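Side-chain contact in CRISPR-associated protein, Cse1 family (Acidimicrobium ferrooxidans, PDB 4H3T), which is probably the large Cse1 subunit of a type I-E CRISPR Cascade complex, which takes part in recognising invading DNA: residues L59-A64 against L216-W221. The protein carries 1 engineered substitution. Numbering follows the deposited sequence.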
loop_
_atom_site.group_PDB
_atom_site.type_symbol
_atom_site.label_atom_id
_atom_site.label_comp_id
_atom_site.label_asym_id
_atom_site.label_seq_id
_atom_site.Cartn_x
_atom_site.Cartn_y
_atom_site.Cartn_z
ATOM N N LEU A 59 -12.795 -2.253 -4.050
ATOM C CA LEU A 59 -14.047 -2.321 -4.810
ATOM C C LEU A 59 -14.709 -3.685 -4.651
ATOM O O LEU A 59 -15.923 -3.816 -4.454
ATOM C CB LEU A 59 -13.766 -2.064 -6.309
ATOM C CG LEU A 59 -14.950 -2.426 -7.280
ATOM C CD1 LEU A 59 -16.032 -1.487 -7.065
ATOM C CD2 LEU A 59 -14.517 -2.300 -8.755
ATOM N N VAL A 60 -13.914 -4.716 -4.849
ATOM C CA VAL A 60 -14.370 -6.105 -4.768
ATOM C C VAL A 60 -14.802 -6.459 -3.320
ATOM O O VAL A 60 -15.814 -7.146 -3.148
ATOM C CB VAL A 60 -13.334 -7.111 -5.365
ATOM C CG1 VAL A 60 -13.761 -8.549 -5.158
ATOM C CG2 VAL A 60 -13.217 -6.869 -6.862
ATOM N N LEU A 61 -14.165 -5.922 -2.320
ATOM C CA LEU A 61 -14.603 -6.169 -0.922
ATOM C C LEU A 61 -15.956 -5.507 -0.619
ATOM O O LEU A 61 -16.766 -6.083 0.069
ATOM C CB LEU A 61 -13.567 -5.628 0.038
ATOM C CG LEU A 61 -12.264 -6.444 0.165
ATOM C CD1 LEU A 61 -11.175 -5.613 0.892
ATOM C CD2 LEU A 61 -12.509 -7.793 0.862
ATOM N N ALA A 62 -16.186 -4.259 -1.105
ATOM C CA ALA A 62 -17.481 -3.623 -0.924
ATOM C C ALA A 62 -18.562 -4.489 -1.550
ATOM O O ALA A 62 -19.654 -4.638 -0.994
ATOM C CB ALA A 62 -17.482 -2.242 -1.551
ATOM N N LEU A 63 -18.277 -5.026 -2.735
ATOM C CA LEU A 63 -19.242 -5.914 -3.440
ATOM C C LEU A 63 -19.478 -7.224 -2.632
ATOM O O LEU A 63 -20.623 -7.659 -2.486
ATOM C CB LEU A 63 -18.557 -6.192 -4.752
ATOM C CG LEU A 63 -19.243 -6.549 -6.038
ATOM C CD1 LEU A 63 -20.768 -6.153 -6.092
ATOM C CD2 LEU A 63 -18.443 -5.899 -7.152
ATOM N N ALA A 64 -18.401 -7.801 -2.029
ATOM C CA ALA A 64 -18.525 -9.013 -1.203
ATOM C C ALA A 64 -19.455 -8.807 -0.013
ATOM O O ALA A 64 -20.342 -9.637 0.182
ATOM C CB ALA A 64 -17.171 -9.481 -0.724
ATOM N N LEU A 216 -9.820 -12.901 4.426
ATOM C CA LEU A 216 -8.872 -12.278 5.386
ATOM C C LEU A 216 -9.168 -10.805 5.565
ATOM O O LEU A 216 -8.815 -10.258 6.613
ATOM C CB LEU A 216 -7.415 -12.457 4.915
ATOM C CG LEU A 216 -6.973 -13.950 4.940
ATOM C CD1 LEU A 216 -5.660 -14.173 4.155
ATOM C CD2 LEU A 216 -6.802 -14.433 6.361
ATOM N N ASN A 217 -9.761 -10.141 4.530
ATOM C CA ASN A 217 -10.066 -8.712 4.549
ATOM C C ASN A 217 -11.516 -8.392 4.928
ATOM O O ASN A 217 -11.826 -7.201 5.166
ATOM C CB ASN A 217 -9.742 -8.081 3.189
ATOM C CG ASN A 217 -8.293 -7.861 2.999
ATOM O OD1 ASN A 217 -7.798 -6.863 3.448
ATOM N ND2 ASN A 217 -7.571 -8.815 2.427
ATOM N N LEU A 218 -12.385 -9.404 4.953
ATOM C CA LEU A 218 -13.794 -9.234 5.284
ATOM C C LEU A 218 -13.959 -9.322 6.775
ATOM O O LEU A 218 -14.575 -10.214 7.306
ATOM C CB LEU A 218 -14.684 -10.213 4.545
ATOM C CG LEU A 218 -14.855 -9.907 3.051
ATOM C CD1 LEU A 218 -15.364 -11.170 2.351
ATOM C CD2 LEU A 218 -15.732 -8.711 2.831
ATOM N N VAL A 219 -13.506 -8.267 7.440
ATOM C CA VAL A 219 -13.627 -8.175 8.868
ATOM C C VAL A 219 -15.155 -8.176 9.235
ATOM O O VAL A 219 -15.923 -7.317 8.712
ATOM C CB VAL A 219 -12.933 -6.898 9.423
ATOM C CG1 VAL A 219 -13.023 -6.865 10.947
ATOM C CG2 VAL A 219 -11.477 -6.769 8.943
ATOM N N PRO A 220 -15.594 -9.043 10.153
ATOM C CA PRO A 220 -17.013 -9.030 10.509
ATOM C C PRO A 220 -17.436 -7.707 11.165
ATOM O O PRO A 220 -16.634 -7.076 11.873
ATOM C CB PRO A 220 -17.140 -10.227 11.450
ATOM C CG PRO A 220 -16.140 -11.176 10.948
ATOM C CD PRO A 220 -14.950 -10.237 10.710
ATOM N N TRP A 221 -18.705 -7.287 10.908
ATOM C CA TRP A 221 -19.259 -6.022 11.413
ATOM C C TRP A 221 -19.226 -5.945 12.957
ATOM O O TRP A 221 -19.122 -4.858 13.507
ATOM C CB TRP A 221 -20.700 -5.850 10.930
ATOM C CG TRP A 221 -20.855 -5.790 9.447
ATOM C CD1 TRP A 221 -19.915 -5.434 8.521
ATOM C CD2 TRP A 221 -22.017 -6.174 8.714
ATOM N NE1 TRP A 221 -20.432 -5.549 7.257
ATOM C CE2 TRP A 221 -21.750 -5.918 7.351
ATOM C CE3 TRP A 221 -23.302 -6.603 9.087
ATOM C CZ2 TRP A 221 -22.683 -6.176 6.361
ATOM C CZ3 TRP A 221 -24.231 -6.851 8.094
ATOM C CH2 TRP A 221 -23.897 -6.687 6.748
#
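An inverse gamma turn centred on L218, just past helix 210-217, packs against helix 52-68 through L61 and A64. L61 points at the turn and straddles the base of N217. L61 CD2 lies 3.6 Å from N217 CB, and L61 CD1 is almost as close to it. The two side chains cross at about a right angle. L61 CD2 also meets L218 CG at 3.8 Å, so this one methyl touches both residues. With CG anti to the carbonyl carbon (chi1 -73°), the L218 side chain reaches from the turn to the helix. There its two methyls fork over A64: CD1 and CD2 are each 3.9 Å from A64 CB. L61 and A64, three residues apart on one helix face, thus share L218: L61 touches its CG and A64 both its methyls.

No hydrogen bond links the two segments. The amide of N217 is buried but satisfied elsewhere: ND2 donates to the backbone oxygens of T213 and P205, and OD1 bonds to H300 NE2. These bonds hold the amide end, while CB is the part that meets the leucine. Nearby, Y65 OH hydrogen-bonds to V219 O, a polar link beside the apolar one. The turn is closed by a weak hydrogen bond from V219 N to N217 O, 3.0 Å long. The result is a buried aliphatic contact between a helix face and an inverse gamma turn.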